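Local coordinates for anopheles Plasmodium-responsive Leucine-rich repeat protein 1B (Anopheles gambiae, PDB 4XGO) that probably takes part in the mosquito's response to Plasmodium parasites, through a leucine-rich repeat domain and a partnership with LRIM1, at residues 47-53 / 71-77; 38-44 / 63-69. All coordinates share one frame; numbering follows the deposited sequence.

Contact 1 of 2, residues 47-53 / 71-77; sequences HTIQKLY and PLLTVLM
Residues 51-53 pair in parallel with residues 75-77, the axes of the two strands lying 4.8 Å apart. Where the strands begin, Gln-50 O receives two amides, Thr-74 N at 2.7 Å and Val-75 N at 3.2 Å. Further along, Leu-52 N donates to Val-75 O at 2.9 Å, and Met-77 N returns a bond to Leu-52 O at 3.1 Å. Before the strands, one water receives Leu-72 N and donates to His-47 O and Ile-49 O; another links Gln-50 OE1 to Thr-74 OG1.

Apolar packing occupies both faces. Leu-52 and Leu-76 lie side by side, CD2 of Leu-52 against CD1 of Leu-76 at 3.9 Å, while Leu-73 CD1 touches Leu-52 CB; branched leucines suit this buried layer. On the other face, the extended methylene chain of Lys-51 crosses Val-75, with Lys-51 CG 3.8 Å from Val-75 CB, which lets a charged residue serve as apolar cover. Val-75, its CG1 anti to the backbone N (chi1 179°), places that methyl at the edge of the Tyr-53 ring, Tyr-53 CE1 lying 4.1 Å away. Such in-register parallel strands, leucines inward and mixed residues on the other face, are characteristic of a leucine-rich repeat solenoid.

Contact 2 of 2, residues 38-44 / 63-69; sequences IDTNAFA and PPHVFQN
One water is gripped by four groups from both segments: it donates to Thr-40 O and to Val-66 O, the latter at 2.6 Å, and accepts from Phe-43 N and, at 2.9 Å, from Asn-69 ND2. No direct hydrogen bond joins the segments; the water bridges polar groups of two adjoining coils instead. Close by, Val-66 CA sends a nearly straight C-H (173° at the hydrogen) to Thr-40 O at 3.5 Å. The Asn-69 side chain lies against Ala-44, and Asn-69 CB is 3.4 Å from Phe-43 O.

These are matching loops 24 residues apart on the side of the leucine-rich repeat solenoid away from its parallel strands, where phenylalanines recur as a spine. Phe-43 turns a ring edge to Val-66 O, which lies in the ring plane, and Phe-43 CE2 meets Val-66 CG2 at 4.1 Å. Val-66 serves both rings: CG2, anti to the backbone N, also reaches Ile-38 CG2 at 3.8 Å, while CG1 sits over the centre of the Phe-67 face. Compact Pro-63 packs closely against the backbone of the first loop, Pro-63 CG 3.1 Å from Ile-38 O. Ile-38 continues a parallel ladder into the second subunit, whose His-9 NE2 is hydrogen-bonded to Asp-39 OD1.

The centres of contacts 1 and 2 are about 12 Å apart near the N-terminal end of the solenoid. Their segments alternate along the chain, 38-44, 47-53, 63-69, 71-77, because each loop of contact 2 precedes a strand-bearing segment of contact 1. The strands join side by side, the loops stack behind them, and a shared interior connects the two: Phe-43 CZ packs on Leu-52 CD2 at 3.7 Å, and Phe-67 CZ on Leu-76 CD2 at 3.8 Å. A probable hydrogen bond from His-47 ND1 to Asn-69 O, 2.7 Å, ties the start of 47-53 to the end of 63-69. Neighbouring coils are thus joined both front and back, and both contacts also lie within reach of the second subunit.

Contact 1 of 2, residues 47-53 / 71-77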
ATOM      1  N   HIS A  47     -21.341  24.967   9.776  1.00 25.93           N
ATOM      2  CA  HIS A  47     -21.290  25.784   8.566  1.00 26.24           C
ATOM      3  C   HIS A  47     -20.006  26.603   8.415  1.00 24.98           C
ATOM      4  O   HIS A  47     -19.762  27.172   7.346  1.00 25.74           O
ATOM      5  CB  HIS A  47     -22.501  26.723   8.491  1.00 27.15           C
ATOM      6  CG  HIS A  47     -23.825  26.028   8.546  1.00 29.03           C
ATOM      7  ND1 HIS A  47     -24.137  24.943   7.754  1.00 29.08           N
ATOM      8  CD2 HIS A  47     -24.947  26.305   9.261  1.00 31.06           C
ATOM      9  CE1 HIS A  47     -25.385  24.572   7.984  1.00 30.82           C
ATOM     10  NE2 HIS A  47     -25.901  25.383   8.894  1.00 30.98           N
ATOM     11  N   THR A  48     -19.169  26.621   9.449  1.00 23.80           N
ATOM     12  CA  THR A  48     -17.928  27.385   9.439  1.00 23.06           C
ATOM     13  C   THR A  48     -16.776  26.690   8.680  1.00 21.48           C
ATOM     14  O   THR A  48     -15.777  27.322   8.408  1.00 21.18           O
ATOM     15  CB  THR A  48     -17.443  27.654  10.878  1.00 23.64           C
ATOM     16  OG1 THR A  48     -17.385  26.414  11.594  1.00 23.77           O
ATOM     17  CG2 THR A  48     -18.382  28.612  11.613  1.00 24.99           C
ATOM     18  N   ILE A  49     -16.927  25.411   8.336  1.00 20.45           N
ATOM     19  CA  ILE A  49     -15.799  24.629   7.750  1.00 19.40           C
ATOM     20  C   ILE A  49     -15.332  25.204   6.407  1.00 18.90           C
ATOM     21  O   ILE A  49     -16.134  25.409   5.473  1.00 19.21           O
ATOM     22  CB  ILE A  49     -16.186  23.151   7.569  1.00 19.17           C
ATOM     23  CG1 ILE A  49     -16.390  22.494   8.932  1.00 19.25           C
ATOM     24  CG2 ILE A  49     -15.108  22.400   6.767  1.00 18.92           C
ATOM     25  CD1 ILE A  49     -17.151  21.188   8.874  1.00 19.40           C
ATOM     26  N   GLN A  50     -14.037  25.485   6.322  1.00 18.71           N
ATOM     27  CA  GLN A  50     -13.410  25.873   5.073  1.00 18.69           C
ATOM     28  C   GLN A  50     -12.504  24.765   4.540  1.00 17.23           C
ATOM     29  O   GLN A  50     -12.361  24.633   3.342  1.00 16.94           O
ATOM     30  CB  GLN A  50     -12.597  27.128   5.266  1.00 20.58           C
ATOM     31  CG  GLN A  50     -13.468  28.342   5.566  1.00 22.66           C
ATOM     32  CD  GLN A  50     -12.645  29.569   5.839  1.00 25.18           C
ATOM     33  OE1 GLN A  50     -11.496  29.664   5.415  1.00 27.87           O
ATOM     34  NE2 GLN A  50     -13.221  30.517   6.569  1.00 27.17           N
ATOM     35  N   LYS A  51     -11.862  24.014   5.433  1.00 16.55           N
ATOM     36  CA  LYS A  51     -11.011  22.877   5.023  1.00 15.77           C
ATOM     37  C   LYS A  51     -11.470  21.613   5.717  1.00 15.13           C
ATOM     38  O   LYS A  51     -11.510  21.538   6.951  1.00 15.30           O
ATOM     39  CB  LYS A  51      -9.542  23.141   5.340  1.00 16.45           C
ATOM     40  CG  LYS A  51      -9.006  24.411   4.724  1.00 17.35           C
ATOM     41  CD  LYS A  51      -7.495  24.455   4.874  1.00 18.81           C
ATOM     42  CE  LYS A  51      -6.951  25.761   4.332  1.00 20.25           C
ATOM     43  NZ  LYS A  51      -5.486  25.861   4.569  1.00 21.34           N
ATOM     44  N   LEU A  52     -11.829  20.608   4.920  1.00 13.80           N
ATOM     45  CA  LEU A  52     -12.396  19.378   5.446  1.00 13.64           C
ATOM     46  C   LEU A  52     -11.525  18.206   5.053  1.00 13.26           C
ATOM     47  O   LEU A  52     -11.370  17.920   3.866  1.00 12.21           O
ATOM     48  CB  LEU A  52     -13.804  19.172   4.903  1.00 13.92           C
ATOM     49  CG  LEU A  52     -14.568  17.922   5.316  1.00 14.34           C
ATOM     50  CD1 LEU A  52     -14.639  17.812   6.826  1.00 14.70           C
ATOM     51  CD2 LEU A  52     -15.963  17.958   4.667  1.00 14.63           C
ATOM     52  N   TYR A  53     -10.938  17.562   6.056  1.00 12.95           N
ATOM     53  CA  TYR A  53     -10.044  16.434   5.829  1.00 12.71           C
ATOM     54  C   TYR A  53     -10.722  15.145   6.255  1.00 12.96           C
ATOM     55  O   TYR A  53     -11.067  14.989   7.435  1.00 12.90           O
ATOM     56  CB  TYR A  53      -8.738  16.609   6.599  1.00 12.68           C
ATOM     57  CG  TYR A  53      -8.022  17.926   6.447  1.00 12.85           C
ATOM     58  CD1 TYR A  53      -8.075  18.648   5.267  1.00 13.03           C
ATOM     59  CD2 TYR A  53      -7.229  18.422   7.492  1.00 13.44           C
ATOM     60  CE1 TYR A  53      -7.378  19.826   5.110  1.00 13.46           C
ATOM     61  CE2 TYR A  53      -6.510  19.601   7.349  1.00 13.66           C
ATOM     62  CZ  TYR A  53      -6.592  20.305   6.175  1.00 14.04           C
ATOM     63  OH  TYR A  53      -5.878  21.476   6.017  1.00 15.20           O
ATOM     64  N   PRO A  71     -20.846  25.667   2.639  1.00 20.95           N
ATOM     65  CA  PRO A  71     -20.671  26.504   1.442  1.00 21.28           C
ATOM     66  C   PRO A  71     -19.350  27.285   1.374  1.00 20.94           C
ATOM     67  O   PRO A  71     -18.976  27.765   0.300  1.00 21.71           O
ATOM     68  CB  PRO A  71     -21.873  27.451   1.506  1.00 21.95           C
ATOM     69  CG  PRO A  71     -22.144  27.586   2.961  1.00 21.68           C
ATOM     70  CD  PRO A  71     -21.859  26.230   3.552  1.00 21.56           C
ATOM     71  N   LEU A  72     -18.622  27.360   2.480  1.00 20.41           N
ATOM     72  CA  LEU A  72     -17.345  28.059   2.510  1.00 19.74           C
ATOM     73  C   LEU A  72     -16.172  27.134   2.175  1.00 18.51           C
ATOM     74  O   LEU A  72     -15.042  27.573   2.240  1.00 17.73           O
ATOM     75  CB  LEU A  72     -17.101  28.674   3.882  1.00 20.34           C
ATOM     76  CG  LEU A  72     -18.192  29.626   4.385  1.00 21.32           C
ATOM     77  CD1 LEU A  72     -17.767  30.184   5.731  1.00 21.90           C
ATOM     78  CD2 LEU A  72     -18.450  30.731   3.369  1.00 21.83           C
ATOM     79  N   LEU A  73     -16.463  25.880   1.826  1.00 17.52           N
ATOM     80  CA  LEU A  73     -15.430  24.864   1.596  1.00 17.50           C
ATOM     81  C   LEU A  73     -14.439  25.324   0.530  1.00 16.48           C
ATOM     82  O   LEU A  73     -14.831  25.634  -0.595  1.00 16.69           O
ATOM     83  CB  LEU A  73     -16.113  23.563   1.174  1.00 17.85           C
ATOM     84  CG  LEU A  73     -15.261  22.310   1.060  1.00 18.22           C
ATOM     85  CD1 LEU A  73     -14.805  21.836   2.419  1.00 18.58           C
ATOM     86  CD2 LEU A  73     -16.074  21.258   0.331  1.00 18.30           C
ATOM     87  N   THR A  74     -13.155  25.350   0.888  1.00 16.00           N
ATOM     88  CA  THR A  74     -12.097  25.663  -0.043  1.00 15.53           C
ATOM     89  C   THR A  74     -11.176  24.461  -0.296  1.00 14.38           C
ATOM     90  O   THR A  74     -10.592  24.382  -1.367  1.00 14.09           O
ATOM     91  CB  THR A  74     -11.233  26.843   0.428  1.00 16.19           C
ATOM     92  OG1 THR A  74     -10.549  26.487   1.631  1.00 16.90           O
ATOM     93  CG2 THR A  74     -12.090  28.086   0.678  1.00 16.90           C
ATOM     94  N   VAL A  75     -11.062  23.552   0.673  1.00 13.47           N
ATOM     95  CA  VAL A  75     -10.162  22.389   0.556  1.00 13.26           C
ATOM     96  C   VAL A  75     -10.898  21.152   1.017  1.00 13.02           C
ATOM     97  O   VAL A  75     -11.467  21.157   2.105  1.00 13.68           O
ATOM     98  CB  VAL A  75      -8.900  22.564   1.432  1.00 13.14           C
ATOM     99  CG1 VAL A  75      -7.988  21.342   1.322  1.00 12.70           C
ATOM    100  CG2 VAL A  75      -8.135  23.811   1.025  1.00 13.51           C
ATOM    101  N   LEU A  76     -10.944  20.125   0.170  1.00 12.72           N
ATOM    102  CA  LEU A  76     -11.561  18.857   0.516  1.00 12.62           C
ATOM    103  C   LEU A  76     -10.575  17.743   0.182  1.00 12.62           C
ATOM    104  O   LEU A  76     -10.174  17.622  -0.955  1.00 11.89           O
ATOM    105  CB  LEU A  76     -12.861  18.651  -0.264  1.00 12.95           C
ATOM    106  CG  LEU A  76     -13.576  17.323  -0.052  1.00 13.19           C
ATOM    107  CD1 LEU A  76     -14.101  17.205   1.363  1.00 13.29           C
ATOM    108  CD2 LEU A  76     -14.713  17.158  -1.044  1.00 13.51           C
ATOM    109  N   MET A  77     -10.242  16.936   1.187  1.00 13.15           N
ATOM    110  CA  MET A  77      -9.313  15.827   0.997  0.50 12.98           C
ATOM    111  C   MET A  77      -9.977  14.535   1.410  1.00 13.07           C
ATOM    112  O   MET A  77     -10.379  14.347   2.583  1.00 12.82           O
ATOM    113  CB  MET A  77      -8.029  16.079   1.774  0.50 13.32           C
ATOM    114  CG  MET A  77      -7.419  17.416   1.418  0.50 13.60           C
ATOM    115  SD  MET A  77      -5.734  17.568   1.991  0.50 14.16           S
ATOM    116  CE  MET A  77      -4.852  16.833   0.617  0.50 14.30           C
TER
HETATM  117  O   HOH W   1     -18.763  26.044   5.024  1.00 18.43           O
HETATM  118  O   HOH W   2      -9.866  28.373   3.272  1.00 39.55           O

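Contact 2 of 2, residues 38-44 / 63-69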
ATOM      1  N   ILE A  38     -21.731   8.333   5.964  1.00 24.82           N
ATOM      2  CA  ILE A  38     -21.921   9.736   6.288  1.00 23.69           C
ATOM      3  C   ILE A  38     -23.373  10.098   6.018  1.00 24.39           C
ATOM      4  O   ILE A  38     -23.870   9.859   4.923  1.00 24.18           O
ATOM      5  CB  ILE A  38     -21.044  10.649   5.431  1.00 22.45           C
ATOM      6  CG1 ILE A  38     -19.561  10.322   5.645  1.00 22.23           C
ATOM      7  CG2 ILE A  38     -21.301  12.112   5.773  1.00 22.02           C
ATOM      8  CD1 ILE A  38     -18.648  11.106   4.737  1.00 21.77           C
ATOM      9  N   ASP A  39     -24.039  10.687   7.004  1.00 25.47           N
ATOM     10  CA  ASP A  39     -25.415  11.142   6.813  1.00 26.67           C
ATOM     11  C   ASP A  39     -25.433  12.427   6.003  1.00 25.80           C
ATOM     12  O   ASP A  39     -24.532  13.247   6.125  1.00 23.23           O
ATOM     13  CB  ASP A  39     -26.092  11.388   8.161  1.00 28.74           C
ATOM     14  CG  ASP A  39     -26.441  10.105   8.893  1.00 30.87           C
ATOM     15  OD1 ASP A  39     -26.281   9.002   8.319  1.00 32.68           O
ATOM     16  OD2 ASP A  39     -26.896  10.210  10.053  1.00 33.00           O
ATOM     17  N   THR A  40     -26.486  12.625   5.197  1.00 24.94           N
ATOM     18  CA  THR A  40     -26.593  13.830   4.377  1.00 25.02           C
ATOM     19  C   THR A  40     -26.481  15.098   5.206  1.00 24.15           C
ATOM     20  O   THR A  40     -25.907  16.082   4.754  1.00 23.14           O
ATOM     21  CB  THR A  40     -27.924  13.873   3.584  1.00 27.08           C
ATOM     22  OG1 THR A  40     -28.041  12.701   2.776  1.00 28.62           O
ATOM     23  CG2 THR A  40     -27.970  15.103   2.674  1.00 27.99           C
ATOM     24  N   ASN A  41     -27.050  15.091   6.412  1.00 24.20           N
ATOM     25  CA  ASN A  41     -27.018  16.269   7.281  1.00 24.23           C
ATOM     26  C   ASN A  41     -25.847  16.297   8.267  1.00 23.22           C
ATOM     27  O   ASN A  41     -25.881  17.043   9.241  1.00 23.01           O
ATOM     28  CB  ASN A  41     -28.356  16.426   8.049  1.00 25.90           C
ATOM     29  CG  ASN A  41     -28.571  15.343   9.093  1.00 27.39           C
ATOM     30  OD1 ASN A  41     -27.842  14.355   9.133  1.00 29.11           O
ATOM     31  ND2 ASN A  41     -29.612  15.504   9.926  1.00 28.95           N
ATOM     32  N   ALA A  42     -24.797  15.517   8.007  1.00 22.31           N
ATOM     33  CA  ALA A  42     -23.699  15.394   8.973  1.00 21.97           C
ATOM     34  C   ALA A  42     -23.124  16.738   9.394  1.00 21.37           C
ATOM     35  O   ALA A  42     -22.742  16.911  10.559  1.00 21.12           O
ATOM     36  CB  ALA A  42     -22.600  14.508   8.402  1.00 21.65           C
ATOM     37  N   PHE A  43     -23.037  17.679   8.452  1.00 21.16           N
ATOM     38  CA  PHE A  43     -22.457  18.993   8.714  1.00 21.50           C
ATOM     39  C   PHE A  43     -23.454  20.133   8.966  1.00 22.78           C
ATOM     40  O   PHE A  43     -23.092  21.317   8.900  1.00 22.58           O
ATOM     41  CB  PHE A  43     -21.491  19.373   7.586  1.00 20.92           C
ATOM     42  CG  PHE A  43     -20.404  18.350   7.370  1.00 20.11           C
ATOM     43  CD1 PHE A  43     -19.432  18.154   8.326  1.00 20.21           C
ATOM     44  CD2 PHE A  43     -20.388  17.559   6.231  1.00 20.39           C
ATOM     45  CE1 PHE A  43     -18.433  17.204   8.151  1.00 19.97           C
ATOM     46  CE2 PHE A  43     -19.391  16.611   6.042  1.00 20.07           C
ATOM     47  CZ  PHE A  43     -18.420  16.432   7.006  1.00 19.50           C
ATOM     48  N   ALA A  44     -24.674  19.772   9.347  1.00 24.47           N
ATOM     49  CA  ALA A  44     -25.759  20.742   9.562  1.00 26.16           C
ATOM     50  C   ALA A  44     -25.459  21.844  10.596  1.00 28.09           C
ATOM     51  O   ALA A  44     -25.996  22.956  10.500  1.00 29.93           O
ATOM     52  CB  ALA A  44     -27.016  19.989   9.961  1.00 26.59           C
ATOM     53  N   PRO A  63     -23.352  11.127   0.165  1.00 21.06           N
ATOM     54  CA  PRO A  63     -24.699  11.610  -0.177  1.00 21.72           C
ATOM     55  C   PRO A  63     -24.616  12.836  -1.096  1.00 21.70           C
ATOM     56  O   PRO A  63     -23.752  13.677  -0.908  1.00 20.66           O
ATOM     57  CB  PRO A  63     -25.304  11.980   1.180  1.00 22.14           C
ATOM     58  CG  PRO A  63     -24.422  11.355   2.207  1.00 22.08           C
ATOM     59  CD  PRO A  63     -23.061  11.254   1.604  1.00 20.93           C
ATOM     60  N   PRO A  64     -25.512  12.944  -2.095  1.00 23.03           N
ATOM     61  CA  PRO A  64     -25.358  14.017  -3.099  1.00 22.75           C
ATOM     62  C   PRO A  64     -25.364  15.438  -2.531  1.00 22.54           C
ATOM     63  O   PRO A  64     -24.700  16.320  -3.093  1.00 22.22           O
ATOM     64  CB  PRO A  64     -26.547  13.814  -4.056  1.00 24.39           C
ATOM     65  CG  PRO A  64     -27.250  12.579  -3.623  1.00 24.86           C
ATOM     66  CD  PRO A  64     -26.610  12.011  -2.399  1.00 23.77           C
ATOM     67  N   HIS A  65     -26.116  15.669  -1.455  1.00 22.46           N
ATOM     68  CA  HIS A  65     -26.237  17.017  -0.883  1.00 23.13           C
ATOM     69  C   HIS A  65     -25.442  17.202   0.422  1.00 21.93           C
ATOM     70  O   HIS A  65     -25.647  18.160   1.159  1.00 21.27           O
ATOM     71  CB  HIS A  65     -27.720  17.370  -0.672  1.00 25.02           C
ATOM     72  CG  HIS A  65     -28.550  17.259  -1.918  1.00 27.13           C
ATOM     73  ND1 HIS A  65     -28.253  17.944  -3.078  1.00 28.51           N
ATOM     74  CD2 HIS A  65     -29.662  16.540  -2.184  1.00 28.81           C
ATOM     75  CE1 HIS A  65     -29.157  17.666  -3.998  1.00 29.19           C
ATOM     76  NE2 HIS A  65     -30.016  16.807  -3.485  1.00 29.85           N
ATOM     77  N   VAL A  66     -24.499  16.303   0.699  1.00 21.09           N
ATOM     78  CA  VAL A  66     -23.749  16.376   1.954  1.00 20.45           C
ATOM     79  C   VAL A  66     -22.994  17.707   2.132  1.00 20.14           C
ATOM     80  O   VAL A  66     -22.852  18.174   3.263  1.00 19.64           O
ATOM     81  CB  VAL A  66     -22.790  15.183   2.119  1.00 20.07           C
ATOM     82  CG1 VAL A  66     -21.653  15.259   1.102  1.00 19.41           C
ATOM     83  CG2 VAL A  66     -22.241  15.104   3.541  1.00 19.92           C
ATOM     84  N   PHE A  67     -22.550  18.328   1.033  1.00 20.30           N
ATOM     85  CA  PHE A  67     -21.753  19.557   1.120  1.00 20.48           C
ATOM     86  C   PHE A  67     -22.550  20.864   1.015  1.00 22.16           C
ATOM     87  O   PHE A  67     -21.972  21.959   1.084  1.00 22.28           O
ATOM     88  CB  PHE A  67     -20.578  19.535   0.121  1.00 19.95           C
ATOM     89  CG  PHE A  67     -19.633  18.370   0.316  1.00 18.98           C
ATOM     90  CD1 PHE A  67     -19.134  18.055   1.584  1.00 18.69           C
ATOM     91  CD2 PHE A  67     -19.252  17.568  -0.761  1.00 18.46           C
ATOM     92  CE1 PHE A  67     -18.290  16.969   1.773  1.00 18.55           C
ATOM     93  CE2 PHE A  67     -18.404  16.485  -0.574  1.00 18.20           C
ATOM     94  CZ  PHE A  67     -17.908  16.188   0.690  1.00 18.11           C
ATOM     95  N   GLN A  68     -23.871  20.761   0.881  1.00 23.67           N
ATOM     96  CA  GLN A  68     -24.725  21.942   0.943  1.00 25.33           C
ATOM     97  C   GLN A  68     -24.554  22.689   2.264  1.00 24.63           C
ATOM     98  O   GLN A  68     -24.680  23.912   2.306  1.00 25.70           O
ATOM     99  CB  GLN A  68     -26.185  21.556   0.779  1.00 27.31           C
ATOM    100  CG  GLN A  68     -26.502  21.003  -0.579  1.00 29.90           C
ATOM    101  CD  GLN A  68     -27.969  21.171  -0.905  1.00 31.87           C
ATOM    102  OE1 GLN A  68     -28.832  20.781  -0.120  1.00 33.92           O
ATOM    103  NE2 GLN A  68     -28.256  21.786  -2.040  1.00 33.73           N
ATOM    104  N   ASN A  69     -24.246  21.957   3.332  1.00 23.92           N
ATOM    105  CA  ASN A  69     -24.035  22.556   4.644  1.00 23.64           C
ATOM    106  C   ASN A  69     -22.671  23.204   4.845  1.00 22.59           C
ATOM    107  O   ASN A  69     -22.458  23.860   5.874  1.00 21.20           O
ATOM    108  CB  ASN A  69     -24.244  21.510   5.741  1.00 24.34           C
ATOM    109  CG  ASN A  69     -25.706  21.163   5.948  1.00 25.97           C
ATOM    110  OD1 ASN A  69     -26.566  22.050   6.017  1.00 25.89           O
ATOM    111  ND2 ASN A  69     -25.995  19.869   6.078  1.00 26.65           N
TER
HETATM  112  O   HOH W   3     -23.966  17.913   5.620  1.00 19.50           O
HETATM  113  O   HOH W   4     -27.876  14.022  -0.141  1.00 26.25           O